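Local coordinates for coiled-coil and C2 domain-containing protein 1-like (Drosophila melanogaster, PDB 6EI6) that binds monophosphorylated phosphatidylinositols through its C2 domain and regulates the ESCRT pathway, probably by keeping the ESCRT-III subunit Shrub from polymerising inappropriately, at residues A[128-133]-A[167-172]; A[139-144]-A[205-210]; A[158-163]-A[198-203]; A[217-220]-A[225-228]; A[229-234]-A[240-245]. All coordinates share one frame; numbering follows the deposited sequence.

Overall arrangement
All five contacts belong to the C2 domain, a beta sandwich of two four-stranded antiparallel sheets. Interactions 1, 2 and 3 cross along the chain or nest and crowd one end of the sandwich, their centres about 6 to 11 Å apart; interaction 3 lies inside the loop closed by interaction 2. Interactions 4 and 5 follow later in the sequence and share strand 225-233, which pairs with strand 241-249 at one margin of a sheet. Interaction 5, with its centre about 9 Å from that of interaction 1 and about 16 Å from that of interaction 4, bridges the loop end and the region near the chain's centre. Together they tie loops to both sheets of the phosphoinositide-binding domain.

Interaction 1 of 5, residues A[128-133]-A[167-172]; sequences ISYNVA and PDYDER
With CG of Y130 set anti to its own carbonyl carbon (chi1 -62°) and CG of Y169 placed likewise, though rotated off the usual staggered value (chi1 -32°), the two tyrosines reach toward each other from opposite directions and their hydroxyls meet. The contact lies at the loop end of the C2 beta sandwich, joining the loop after strand 119-128 to the residues that lead into strand 171-176. Y130 OH and Y169 OH are 3.1 Å apart and hydrogen-bonded, with either oxygen a possible donor. Each hydroxyl oxygen lies at the edge of the other ring, close to its plane, so the rings do not stack. The phenol oxygen of Y169 has a second, weak hydrogen bond with T140 OG1 on strand 140-145, which makes a short chain of hydroxyls among buried residues.

P167 supplies the apolar half of the contact. Its CG is 3.5 Å from Y130 CE2, and its CD is 3.7 Å from the same ring carbon; the pyrrolidine approaches at a slant. Its CB sits 3.5 Å above one face of the Y169 ring, displaced toward the rim. One proline therefore touches both aromatic side chains while they bond through oxygen. T140 also packs on Y130 and P167, and V142 lies against Y169, which connects the cluster to the second sheet. Beside the hydroxyl pair, P167 CG closes to 3.5 Å from Y130 OH.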
# COMPACT_ATOMS: atom_id res chain seq x y z
N ILE A 128 -7.09 -6.13 -18.28
CA ILE A 128 -8.54 -6.13 -18.28
C ILE A 128 -8.96 -5.29 -19.47
O ILE A 128 -8.92 -4.06 -19.41
CB ILE A 128 -9.14 -5.58 -16.98
CG1 ILE A 128 -8.43 -6.15 -15.76
CG2 ILE A 128 -10.64 -5.86 -16.94
CD1 ILE A 128 -9.18 -5.91 -14.46
N SER A 129 -9.34 -5.94 -20.57
CA SER A 129 -10.01 -5.30 -21.70
C SER A 129 -9.23 -4.11 -22.24
O SER A 129 -9.70 -2.97 -22.27
CB SER A 129 -11.43 -4.92 -21.29
OG SER A 129 -12.03 -5.99 -20.59
N TYR A 130 -7.99 -4.39 -22.66
CA TYR A 130 -7.20 -3.40 -23.38
C TYR A 130 -8.00 -2.85 -24.56
O TYR A 130 -8.75 -3.58 -25.21
CB TYR A 130 -5.90 -4.03 -23.90
CG TYR A 130 -4.94 -4.56 -22.85
CD1 TYR A 130 -4.93 -4.06 -21.55
CD2 TYR A 130 -4.02 -5.55 -23.17
CE1 TYR A 130 -4.03 -4.57 -20.59
CE2 TYR A 130 -3.12 -6.06 -22.22
CZ TYR A 130 -3.13 -5.57 -20.94
OH TYR A 130 -2.23 -6.08 -20.01
N ASN A 131 -7.83 -1.55 -24.82
CA ASN A 131 -8.53 -0.91 -25.94
C ASN A 131 -7.66 -0.97 -27.18
O ASN A 131 -7.05 0.01 -27.61
CB ASN A 131 -8.90 0.53 -25.59
CG ASN A 131 -9.68 1.21 -26.69
OD1 ASN A 131 -10.75 0.72 -27.08
ND2 ASN A 131 -9.17 2.33 -27.20
N VAL A 132 -7.61 -2.17 -27.76
CA VAL A 132 -6.80 -2.44 -28.95
C VAL A 132 -7.72 -2.58 -30.16
O VAL A 132 -8.94 -2.57 -30.05
CB VAL A 132 -5.93 -3.69 -28.77
CG1 VAL A 132 -4.87 -3.47 -27.72
CG2 VAL A 132 -6.80 -4.90 -28.42
N ALA A 133 -7.10 -2.75 -31.33
CA ALA A 133 -7.85 -3.05 -32.55
C ALA A 133 -8.12 -4.54 -32.70
O ALA A 133 -8.99 -4.93 -33.47
CB ALA A 133 -7.10 -2.52 -33.77
N PRO A 167 -5.51 -10.31 -20.69
CA PRO A 167 -4.51 -11.33 -20.34
C PRO A 167 -4.49 -11.65 -18.86
O PRO A 167 -4.76 -10.80 -18.00
CB PRO A 167 -3.18 -10.68 -20.75
CG PRO A 167 -3.46 -9.23 -20.87
CD PRO A 167 -4.89 -9.12 -21.30
N ASP A 168 -4.09 -12.88 -18.55
CA ASP A 168 -3.90 -13.34 -17.19
C ASP A 168 -2.44 -13.73 -17.00
O ASP A 168 -2.14 -14.92 -16.83
CB ASP A 168 -4.86 -14.50 -16.86
CG ASP A 168 -6.23 -14.03 -16.39
OD1 ASP A 168 -7.26 -14.55 -16.89
OD2 ASP A 168 -6.30 -13.15 -15.50
N TYR A 169 -1.53 -12.75 -17.03
CA TYR A 169 -0.19 -12.95 -16.47
C TYR A 169 -0.30 -13.29 -14.99
O TYR A 169 -1.17 -12.80 -14.28
CB TYR A 169 0.66 -11.68 -16.59
CG TYR A 169 0.41 -10.79 -17.79
CD1 TYR A 169 1.07 -10.99 -19.00
CD2 TYR A 169 -0.47 -9.71 -17.70
CE1 TYR A 169 0.85 -10.16 -20.09
CE2 TYR A 169 -0.69 -8.89 -18.79
CZ TYR A 169 -0.03 -9.11 -19.98
OH TYR A 169 -0.26 -8.28 -21.05
N ASP A 170 0.60 -14.12 -14.48
CA ASP A 170 0.57 -14.37 -13.04
C ASP A 170 1.99 -14.55 -12.59
O ASP A 170 2.37 -15.59 -12.06
CB ASP A 170 -0.28 -15.57 -12.67
CG ASP A 170 -1.76 -15.24 -12.67
OD1 ASP A 170 -2.15 -14.23 -12.05
OD2 ASP A 170 -2.54 -15.98 -13.31
N GLU A 171 2.79 -13.52 -12.80
CA GLU A 171 4.22 -13.61 -12.61
C GLU A 171 4.66 -12.68 -11.50
O GLU A 171 4.22 -11.52 -11.44
CB GLU A 171 4.98 -13.27 -13.90
CG GLU A 171 5.18 -14.47 -14.80
CD GLU A 171 5.65 -14.07 -16.18
OE1 GLU A 171 6.87 -13.75 -16.32
OE2 GLU A 171 4.81 -14.07 -17.12
N ARG A 172 5.54 -13.20 -10.66
CA ARG A 172 6.09 -12.51 -9.50
C ARG A 172 7.57 -12.26 -9.74
O ARG A 172 8.29 -13.14 -10.22
CB ARG A 172 5.90 -13.35 -8.24
CG ARG A 172 4.62 -14.17 -8.20
CD ARG A 172 4.35 -14.77 -6.80
NE ARG A 172 2.91 -14.92 -6.55
CZ ARG A 172 2.21 -14.34 -5.56
NH1 ARG A 172 2.82 -13.57 -4.65
NH2 ARG A 172 0.90 -14.55 -5.46

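Interaction 2 of 5, residues A[139-144]-A[205-210]; sequences DTYVRV and RSDTLI. With SO4 (sulfate ion), chain D.
Y141 OH lies 3.0 Å from D207 OD2, a polar link between strand 140-145 and the residues entering strand 208-216. The phenol can donate to this oxygen, though its proton has another acceptor within reach. The carboxylate oxygen meets the ring at its edge, near the ring plane, while the ring and carboxylate planes are 73° apart. D207 OD1 has a weak hydrogen bond with the backbone N of G201, so both carboxylate oxygens face polar partners.

R143 extends from CG to NE, and the Y141 ring points its edge at one face of the guanidinium: Y141 CE2 stands 3.8 Å above the R143 guanidinium plane, over its centre, while R143 NE lies in the plane of the ring. The outer end of the arginine faces a sulfate ion, probably from the crystallisation liquor, through a weak bond of 3.5 Å from R143 NH1 to sulfate O1. K157 NZ also bonds this anion.

One residue before Y141, the side chains of T140 and I210 cross at about a right angle, T140 CG2 3.5 Å from I210 CD1. The intervening strand 192-199 pairs with both 140-145 and 208-216, so these side chains reach across a middle strand of the sheet; the Y198 ring on it lies nearly parallel to that of Y141.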
# COMPACT_ATOMS: atom_id res chain seq x y z
N ASP A 139 -1.35 -10.00 -28.72
CA ASP A 139 -0.40 -10.68 -27.86
C ASP A 139 0.29 -9.61 -27.04
O ASP A 139 0.70 -8.58 -27.59
CB ASP A 139 0.64 -11.50 -28.64
CG ASP A 139 0.02 -12.60 -29.47
OD1 ASP A 139 -1.05 -13.12 -29.08
OD2 ASP A 139 0.62 -12.98 -30.51
N THR A 140 0.41 -9.84 -25.73
CA THR A 140 0.86 -8.78 -24.84
C THR A 140 1.89 -9.32 -23.86
O THR A 140 1.95 -10.52 -23.57
CB THR A 140 -0.31 -8.16 -24.07
OG1 THR A 140 -1.24 -9.19 -23.72
CG2 THR A 140 -1.02 -7.15 -24.94
N TYR A 141 2.72 -8.40 -23.39
CA TYR A 141 3.66 -8.64 -22.30
C TYR A 141 3.86 -7.31 -21.59
O TYR A 141 3.56 -6.25 -22.14
CB TYR A 141 4.97 -9.25 -22.82
CG TYR A 141 5.80 -8.30 -23.64
CD1 TYR A 141 5.59 -8.15 -25.01
CD2 TYR A 141 6.80 -7.54 -23.05
CE1 TYR A 141 6.34 -7.27 -25.76
CE2 TYR A 141 7.54 -6.65 -23.79
CZ TYR A 141 7.31 -6.52 -25.15
OH TYR A 141 8.06 -5.62 -25.88
N VAL A 142 4.34 -7.37 -20.35
CA VAL A 142 4.47 -6.18 -19.51
C VAL A 142 5.92 -6.06 -19.05
O VAL A 142 6.49 -7.03 -18.55
CB VAL A 142 3.51 -6.25 -18.30
CG1 VAL A 142 3.52 -4.94 -17.53
CG2 VAL A 142 2.10 -6.62 -18.73
N ARG A 143 6.50 -4.88 -19.24
CA ARG A 143 7.81 -4.55 -18.69
C ARG A 143 7.66 -3.86 -17.34
O ARG A 143 6.78 -3.01 -17.16
CB ARG A 143 8.57 -3.62 -19.62
CG ARG A 143 8.83 -4.16 -21.00
CD ARG A 143 9.88 -3.30 -21.72
NE ARG A 143 10.23 -3.86 -23.02
CZ ARG A 143 10.97 -4.95 -23.19
NH1 ARG A 143 11.44 -5.63 -22.15
NH2 ARG A 143 11.23 -5.37 -24.43
N VAL A 144 8.53 -4.21 -16.40
CA VAL A 144 8.51 -3.68 -15.05
C VAL A 144 9.83 -2.98 -14.80
O VAL A 144 10.90 -3.54 -15.06
CB VAL A 144 8.28 -4.78 -14.00
CG1 VAL A 144 8.33 -4.18 -12.59
CG2 VAL A 144 6.96 -5.53 -14.27
N ARG A 205 7.88 -6.85 -37.55
CA ARG A 205 7.05 -5.77 -37.01
C ARG A 205 7.44 -5.51 -35.56
O ARG A 205 7.45 -6.44 -34.74
CB ARG A 205 5.56 -6.12 -37.16
CG ARG A 205 4.66 -4.91 -37.06
CD ARG A 205 5.41 -3.68 -37.65
NE ARG A 205 4.58 -2.49 -37.91
CZ ARG A 205 3.57 -2.46 -38.78
NH1 ARG A 205 3.28 -3.54 -39.49
NH2 ARG A 205 2.86 -1.35 -38.94
N SER A 206 7.76 -4.27 -35.22
CA SER A 206 8.17 -3.98 -33.85
C SER A 206 6.97 -3.98 -32.88
O SER A 206 5.80 -4.00 -33.28
CB SER A 206 8.90 -2.64 -33.77
OG SER A 206 8.18 -1.63 -34.45
N ASP A 207 7.28 -3.98 -31.58
CA ASP A 207 6.25 -4.03 -30.55
C ASP A 207 5.64 -2.65 -30.32
O ASP A 207 6.33 -1.62 -30.41
CB ASP A 207 6.80 -4.57 -29.23
CG ASP A 207 7.35 -5.98 -29.36
OD1 ASP A 207 6.71 -6.84 -30.02
OD2 ASP A 207 8.44 -6.22 -28.80
N THR A 208 4.36 -2.64 -29.98
CA THR A 208 3.61 -1.41 -29.76
C THR A 208 3.31 -1.21 -28.27
O THR A 208 2.76 -2.10 -27.60
CB THR A 208 2.31 -1.41 -30.56
OG1 THR A 208 2.59 -1.74 -31.93
CG2 THR A 208 1.66 -0.04 -30.49
N LEU A 209 3.67 -0.03 -27.75
CA LEU A 209 3.32 0.39 -26.40
C LEU A 209 1.81 0.63 -26.31
O LEU A 209 1.31 1.65 -26.78
CB LEU A 209 4.10 1.64 -26.03
CG LEU A 209 3.88 2.21 -24.62
CD1 LEU A 209 4.15 1.13 -23.55
CD2 LEU A 209 4.75 3.44 -24.40
N ILE A 210 1.09 -0.31 -25.69
CA ILE A 210 -0.35 -0.16 -25.50
C ILE A 210 -0.67 0.90 -24.44
O ILE A 210 -1.63 1.67 -24.60
CB ILE A 210 -0.95 -1.52 -25.09
CG1 ILE A 210 -0.71 -2.54 -26.19
CG2 ILE A 210 -2.42 -1.36 -24.77
CD1 ILE A 210 -1.46 -3.80 -25.94
S SO4 D . 14.87 -7.25 -24.10
O1 SO4 D . 13.67 -7.90 -23.54
O2 SO4 D . 15.59 -6.54 -23.04
O3 SO4 D . 15.75 -8.26 -24.71
O4 SO4 D . 14.45 -6.29 -25.14

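Interaction 3 of 5, residues A[158-163]-A[198-203]; sequences TNVIRD and YSRGGF
R200 contributes 70 Å² to this surface contact, and V160 44 Å²; R162 adds a smaller share. CG1 of V160 lies over one face of the R200 guanidinium, 3.9 Å above the plane and close to its centre, with the nearest atom CZ. Two bends, at chi2 (-110°) and chi3 (-58°), fold the arginine so that this flat group comes back over the valine, and the two side chains cross at about a right angle. The same methyl is 4.2 Å from R200 CB, so V160 nests in the curve of the folded chain.

R162 lies alongside R200, pointing the same way. Its aliphatic part makes the contact: CG is 3.8 Å and CD 4.0 Å from R200 NH2. The charged ends are less close, with R162 NE 4.7 Å from R200 NH2 and the guanidinium planes turned 46° apart. The long, weak ion pair of R200 NH2 with D139 OD2 would probably offset part of the like charge.

The contact sets loop 158-163, which follows strand 155-157, beside the residue just past strand 192-199. Strand 140-145 lies between strands 155-157 and 192-199 in the sheet, and Y141 on it also touches V160.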
# COMPACT_ATOMS: atom_id res chain seq x y z
N THR A 158 7.23 -9.69 -18.25
CA THR A 158 6.45 -10.92 -18.19
C THR A 158 6.59 -11.70 -19.49
O THR A 158 7.11 -11.20 -20.50
CB THR A 158 4.97 -10.62 -17.94
OG1 THR A 158 4.30 -10.37 -19.19
CG2 THR A 158 4.80 -9.40 -17.03
N ASN A 159 6.10 -12.93 -19.47
CA ASN A 159 6.03 -13.74 -20.68
C ASN A 159 5.11 -13.05 -21.67
O ASN A 159 4.60 -11.96 -21.42
CB ASN A 159 5.51 -15.15 -20.37
CG ASN A 159 6.57 -16.06 -19.76
OD1 ASN A 159 7.76 -15.71 -19.68
ND2 ASN A 159 6.13 -17.23 -19.32
N VAL A 160 4.85 -13.69 -22.80
CA VAL A 160 3.91 -13.17 -23.77
C VAL A 160 2.70 -14.09 -23.70
O VAL A 160 2.74 -15.24 -24.14
CB VAL A 160 4.51 -13.12 -25.19
CG1 VAL A 160 3.52 -12.46 -26.16
CG2 VAL A 160 5.87 -12.38 -25.19
N ILE A 161 1.62 -13.60 -23.10
CA ILE A 161 0.34 -14.27 -23.29
C ILE A 161 -0.07 -14.06 -24.74
O ILE A 161 0.26 -13.03 -25.36
CB ILE A 161 -0.73 -13.76 -22.31
CG1 ILE A 161 -1.04 -12.28 -22.57
CG2 ILE A 161 -0.30 -14.00 -20.88
CD1 ILE A 161 -2.11 -12.02 -23.64
N ARG A 162 -0.80 -15.03 -25.28
CA ARG A 162 -1.22 -14.99 -26.67
C ARG A 162 -2.74 -14.98 -26.72
O ARG A 162 -3.39 -15.74 -26.00
CB ARG A 162 -0.63 -16.17 -27.47
CG ARG A 162 0.90 -16.10 -27.69
CD ARG A 162 1.51 -17.46 -28.11
NE ARG A 162 2.25 -18.11 -27.02
CZ ARG A 162 2.36 -19.44 -26.87
NH1 ARG A 162 1.79 -20.26 -27.75
NH2 ARG A 162 3.05 -19.93 -25.85
N ASP A 163 -3.28 -14.07 -27.53
CA ASP A 163 -4.65 -14.14 -28.02
C ASP A 163 -5.69 -13.80 -26.96
O ASP A 163 -6.57 -14.62 -26.67
CB ASP A 163 -4.94 -15.53 -28.60
CG ASP A 163 -3.97 -15.93 -29.73
OD1 ASP A 163 -3.07 -15.14 -30.08
OD2 ASP A 163 -4.11 -17.05 -30.25
N TYR A 198 2.86 -3.93 -23.62
CA TYR A 198 3.27 -3.95 -25.02
C TYR A 198 2.51 -5.03 -25.78
O TYR A 198 2.30 -6.13 -25.26
CB TYR A 198 4.76 -4.21 -25.16
CG TYR A 198 5.65 -3.01 -24.95
CD1 TYR A 198 5.97 -2.16 -26.00
CD2 TYR A 198 6.20 -2.75 -23.71
CE1 TYR A 198 6.80 -1.07 -25.80
CE2 TYR A 198 7.05 -1.67 -23.53
CZ TYR A 198 7.33 -0.84 -24.57
OH TYR A 198 8.17 0.24 -24.36
N SER A 199 2.09 -4.70 -27.01
CA SER A 199 1.61 -5.71 -27.95
C SER A 199 2.79 -6.23 -28.76
O SER A 199 3.71 -5.47 -29.10
CB SER A 199 0.55 -5.14 -28.89
OG SER A 199 1.14 -4.26 -29.83
N ARG A 200 2.77 -7.54 -29.04
CA ARG A 200 3.90 -8.21 -29.71
C ARG A 200 3.70 -8.12 -31.21
O ARG A 200 2.93 -8.88 -31.80
CB ARG A 200 4.02 -9.66 -29.25
CG ARG A 200 5.40 -10.27 -29.42
CD ARG A 200 5.41 -11.32 -30.53
NE ARG A 200 4.45 -12.42 -30.33
CZ ARG A 200 4.72 -13.59 -29.74
NH1 ARG A 200 5.95 -13.85 -29.28
NH2 ARG A 200 3.76 -14.51 -29.61
N GLY A 201 4.40 -7.17 -31.84
CA GLY A 201 4.39 -7.10 -33.30
C GLY A 201 5.02 -8.35 -33.89
O GLY A 201 6.00 -8.89 -33.37
N GLY A 202 4.46 -8.82 -34.99
CA GLY A 202 4.88 -10.09 -35.56
C GLY A 202 6.15 -10.03 -36.38
O GLY A 202 7.06 -9.22 -36.13
N PHE A 203 6.20 -10.90 -37.39
CA PHE A 203 7.30 -10.97 -38.35
C PHE A 203 7.66 -9.59 -38.88
O PHE A 203 6.82 -8.89 -39.46
CB PHE A 203 6.89 -11.91 -39.48
CG PHE A 203 7.93 -12.07 -40.54
CD1 PHE A 203 9.07 -12.81 -40.29
CD2 PHE A 203 7.76 -11.48 -41.80
CE1 PHE A 203 10.03 -12.97 -41.27
CE2 PHE A 203 8.73 -11.61 -42.78
CZ PHE A 203 9.87 -12.37 -42.52

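Interaction 4 of 5, residues A[217-220]-A[225-228]; sequences LQPL and EIHD
Apolar packing dominates this contact, in which a beta turn of type I shape, L217 to L220, folds over the start of strand 225-233, an outermost strand of one sheet in the C2 beta sandwich. I226 is its centre. Its CG1 is set anti to the carbonyl carbon (chi1 -62°), and the extended end carries CD1 in between P219 and L220. P219 CB lies 3.8 Å from I226 CG1, and the proline's CG is 4.0 Å from CD1 of the same isoleucine. L220 comes in through its branch point, with CG 3.8 Å from I226 CD1. F188 of helix 182-190 touches both L217 and L220.

Backbone hydrogen bonding shapes the turn itself: L220 N donates to L217 O over 2.9 Å, with helical angles at Q218 and P219 between them. I226 is joined to I247 of strand 241-249 by backbone hydrogen bonding, which fixes it in the sheet.

Polar side-chain contacts lie outside the packed surface. The E225 side chain starts off away from the turn, and its OE1 bonds H59 ND1 and N112 ND2; H59 belongs to helix 34-62.

One side chain packs directly on backbone: at the strand's first residue, L220 CD2 lies 3.6 Å from E225 N.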
# COMPACT_ATOMS: atom_id res chain seq x y z
N LEU A 217 5.17 4.01 -4.56
CA LEU A 217 5.53 3.04 -3.54
C LEU A 217 5.14 3.47 -2.12
O LEU A 217 5.16 2.64 -1.21
CB LEU A 217 7.04 2.75 -3.61
CG LEU A 217 7.48 1.84 -4.76
CD1 LEU A 217 8.99 1.81 -4.90
CD2 LEU A 217 6.93 0.42 -4.55
N GLN A 218 4.76 4.74 -1.93
CA GLN A 218 4.69 5.27 -0.57
C GLN A 218 3.67 4.60 0.35
O GLN A 218 3.93 4.59 1.56
CB GLN A 218 4.48 6.80 -0.64
CG GLN A 218 3.05 7.26 -0.52
CD GLN A 218 2.58 7.38 0.91
OE1 GLN A 218 3.34 7.79 1.79
NE2 GLN A 218 1.31 7.02 1.15
N PRO A 219 2.53 4.04 -0.12
CA PRO A 219 1.70 3.24 0.80
C PRO A 219 2.47 2.17 1.55
O PRO A 219 2.02 1.74 2.62
CB PRO A 219 0.65 2.62 -0.12
CG PRO A 219 0.45 3.62 -1.18
CD PRO A 219 1.84 4.22 -1.42
N LEU A 220 3.59 1.68 1.01
CA LEU A 220 4.35 0.63 1.68
C LEU A 220 5.12 1.15 2.89
O LEU A 220 5.74 0.35 3.61
CB LEU A 220 5.30 -0.06 0.68
CG LEU A 220 4.50 -0.84 -0.37
CD1 LEU A 220 5.41 -1.50 -1.36
CD2 LEU A 220 3.55 -1.87 0.23
N GLU A 225 1.33 -4.25 1.69
CA GLU A 225 1.13 -4.54 0.28
C GLU A 225 0.25 -3.48 -0.36
O GLU A 225 -0.60 -2.86 0.29
CB GLU A 225 0.53 -5.94 0.06
CG GLU A 225 -0.87 -6.15 0.54
CD GLU A 225 -0.91 -6.69 1.97
OE1 GLU A 225 -0.10 -7.58 2.32
OE2 GLU A 225 -1.76 -6.20 2.74
N ILE A 226 0.50 -3.26 -1.65
CA ILE A 226 -0.39 -2.52 -2.54
C ILE A 226 -1.05 -3.53 -3.48
O ILE A 226 -0.38 -4.43 -3.99
CB ILE A 226 0.38 -1.45 -3.33
CG1 ILE A 226 0.99 -0.43 -2.37
CG2 ILE A 226 -0.53 -0.79 -4.36
CD1 ILE A 226 2.08 0.44 -3.00
N HIS A 227 -2.36 -3.42 -3.65
CA HIS A 227 -3.06 -4.29 -4.59
C HIS A 227 -4.25 -3.54 -5.17
O HIS A 227 -5.24 -3.28 -4.48
CB HIS A 227 -3.50 -5.58 -3.92
CG HIS A 227 -4.39 -6.43 -4.78
ND1 HIS A 227 -5.32 -7.30 -4.25
CD2 HIS A 227 -4.51 -6.51 -6.13
CE1 HIS A 227 -5.97 -7.90 -5.24
NE2 HIS A 227 -5.50 -7.44 -6.39
N ASP A 228 -4.16 -3.19 -6.44
CA ASP A 228 -5.23 -2.44 -7.09
C ASP A 228 -5.19 -2.75 -8.58
O ASP A 228 -4.38 -3.56 -9.05
CB ASP A 228 -5.07 -0.95 -6.81
CG ASP A 228 -6.40 -0.28 -6.50
OD1 ASP A 228 -7.43 -0.86 -6.87
OD2 ASP A 228 -6.41 0.81 -5.87

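Interaction 5 of 5, residues A[229-234]-A[240-245]; sequences TYDLMD and GGKLEV
Strands 229-233 and 241-245 run antiparallel at 144° between their directions, their axes approaching to 4.4 Å, with Y230 and L243 as the hydrogen-bonded pair (Y230 N to L243 O and L243 N to Y230 O both 2.8 Å), T229 with E244 and D231 with K242 as the flanking non-hydrogen-bonded pairs, and a third, nearly straight bond (172°) of 3.0 Å from L232 N to G241 O.

On the face carrying T229, D231, K242 and E244, the methyl CG2 of T229 lies 3.5 Å from E244 CB. The glutamate's polar end is engaged elsewhere: OE2 bonds H227 NE2, and OE1 makes a salt bridge with R126. D231 and K242 lie side by side, pointing the same way, with D231 OD1 3.3 Å from K242 CG; bends at chi3 and chi4 leave NZ 4.6 Å from that oxygen, a proximity of opposite charges without contact.

The other face, carrying Y230 and L243, looks toward the opposing sheet. L232 CD1 reaches 3.9 Å from L243 CB, and both leucines pack on I197 of strand 192-199. Y230 touches V213 and V215, while its ring presents an edge to L243 O. Strands 225-233 and 241-249 thus form an antiparallel pair at the edge of one four-stranded sheet, whose Y230 and L243 face packs on strands 192-199 and 208-216 of the other, as in the two-sheet C2 sandwich.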
# COMPACT_ATOMS: atom_id res chain seq x y z
N THR A 229 -6.08 -2.11 -9.32
CA THR A 229 -6.13 -2.17 -10.77
C THR A 229 -6.07 -0.73 -11.28
O THR A 229 -6.72 0.16 -10.72
CB THR A 229 -7.40 -2.86 -11.24
OG1 THR A 229 -8.50 -2.04 -10.88
CG2 THR A 229 -7.57 -4.19 -10.57
N TYR A 230 -5.28 -0.50 -12.34
CA TYR A 230 -4.94 0.85 -12.76
C TYR A 230 -5.21 1.05 -14.25
O TYR A 230 -5.10 0.12 -15.05
CB TYR A 230 -3.46 1.18 -12.46
CG TYR A 230 -3.06 0.97 -11.01
CD1 TYR A 230 -2.80 -0.31 -10.51
CD2 TYR A 230 -2.95 2.05 -10.15
CE1 TYR A 230 -2.46 -0.49 -9.19
CE2 TYR A 230 -2.59 1.87 -8.83
CZ TYR A 230 -2.35 0.60 -8.36
OH TYR A 230 -2.00 0.46 -7.04
N ASP A 231 -5.55 2.29 -14.61
CA ASP A 231 -5.86 2.63 -16.00
C ASP A 231 -4.59 2.74 -16.82
O ASP A 231 -3.66 3.45 -16.44
CB ASP A 231 -6.60 3.97 -16.08
CG ASP A 231 -8.04 3.88 -15.59
OD1 ASP A 231 -8.69 2.83 -15.81
OD2 ASP A 231 -8.50 4.88 -14.97
N LEU A 232 -4.57 2.08 -17.99
CA LEU A 232 -3.47 2.29 -18.92
C LEU A 232 -3.48 3.74 -19.40
O LEU A 232 -4.54 4.26 -19.77
CB LEU A 232 -3.57 1.32 -20.09
CG LEU A 232 -2.79 -0.00 -19.91
CD1 LEU A 232 -3.21 -0.79 -18.68
CD2 LEU A 232 -2.96 -0.88 -21.12
N MET A 233 -2.32 4.40 -19.32
CA MET A 233 -2.18 5.80 -19.70
C MET A 233 -1.27 5.93 -20.92
O MET A 233 -0.41 5.07 -21.16
CB MET A 233 -1.58 6.67 -18.56
CG MET A 233 -2.50 6.84 -17.35
SD MET A 233 -4.14 7.55 -17.72
CE MET A 233 -3.72 9.28 -17.95
N ASP A 234 -1.48 7.01 -21.67
CA ASP A 234 -0.61 7.41 -22.77
C ASP A 234 0.10 8.71 -22.42
O ASP A 234 1.31 8.70 -22.20
CB ASP A 234 -1.39 7.55 -24.07
CG ASP A 234 -0.48 7.75 -25.29
OD1 ASP A 234 0.67 8.24 -25.12
OD2 ASP A 234 -0.91 7.44 -26.43
N GLY A 240 -7.68 3.15 -22.28
CA GLY A 240 -8.63 2.08 -22.45
C GLY A 240 -8.52 1.18 -21.25
O GLY A 240 -8.79 1.63 -20.14
N GLY A 241 -8.09 -0.06 -21.45
CA GLY A 241 -8.11 -1.04 -20.37
C GLY A 241 -7.33 -0.75 -19.10
O GLY A 241 -6.93 0.40 -18.82
N LYS A 242 -7.10 -1.80 -18.32
CA LYS A 242 -6.53 -1.68 -16.99
C LYS A 242 -5.55 -2.81 -16.74
O LYS A 242 -5.61 -3.86 -17.38
CB LYS A 242 -7.61 -1.71 -15.89
CG LYS A 242 -8.50 -0.50 -15.83
CD LYS A 242 -9.40 -0.57 -14.62
CE LYS A 242 -10.62 -1.42 -14.91
NZ LYS A 242 -11.79 -0.52 -15.17
N LEU A 243 -4.66 -2.58 -15.77
CA LEU A 243 -3.70 -3.58 -15.31
C LEU A 243 -3.85 -3.77 -13.80
O LEU A 243 -3.92 -2.78 -13.06
CB LEU A 243 -2.27 -3.18 -15.68
CG LEU A 243 -1.17 -4.21 -15.43
CD1 LEU A 243 -1.33 -5.43 -16.31
CD2 LEU A 243 0.19 -3.62 -15.62
N GLU A 244 -3.89 -5.02 -13.36
CA GLU A 244 -4.00 -5.33 -11.94
C GLU A 244 -2.66 -5.84 -11.42
O GLU A 244 -2.06 -6.75 -12.01
CB GLU A 244 -5.09 -6.38 -11.70
CG GLU A 244 -5.19 -6.75 -10.25
CD GLU A 244 -6.10 -7.92 -10.03
OE1 GLU A 244 -6.82 -8.29 -10.98
OE2 GLU A 244 -6.09 -8.49 -8.92
N VAL A 245 -2.23 -5.29 -10.29
CA VAL A 245 -0.85 -5.40 -9.84
C VAL A 245 -0.81 -5.47 -8.31
O VAL A 245 -1.66 -4.89 -7.62
CB VAL A 245 -0.08 -4.19 -10.41
CG1 VAL A 245 1.09 -3.82 -9.54
CG2 VAL A 245 0.37 -4.49 -11.84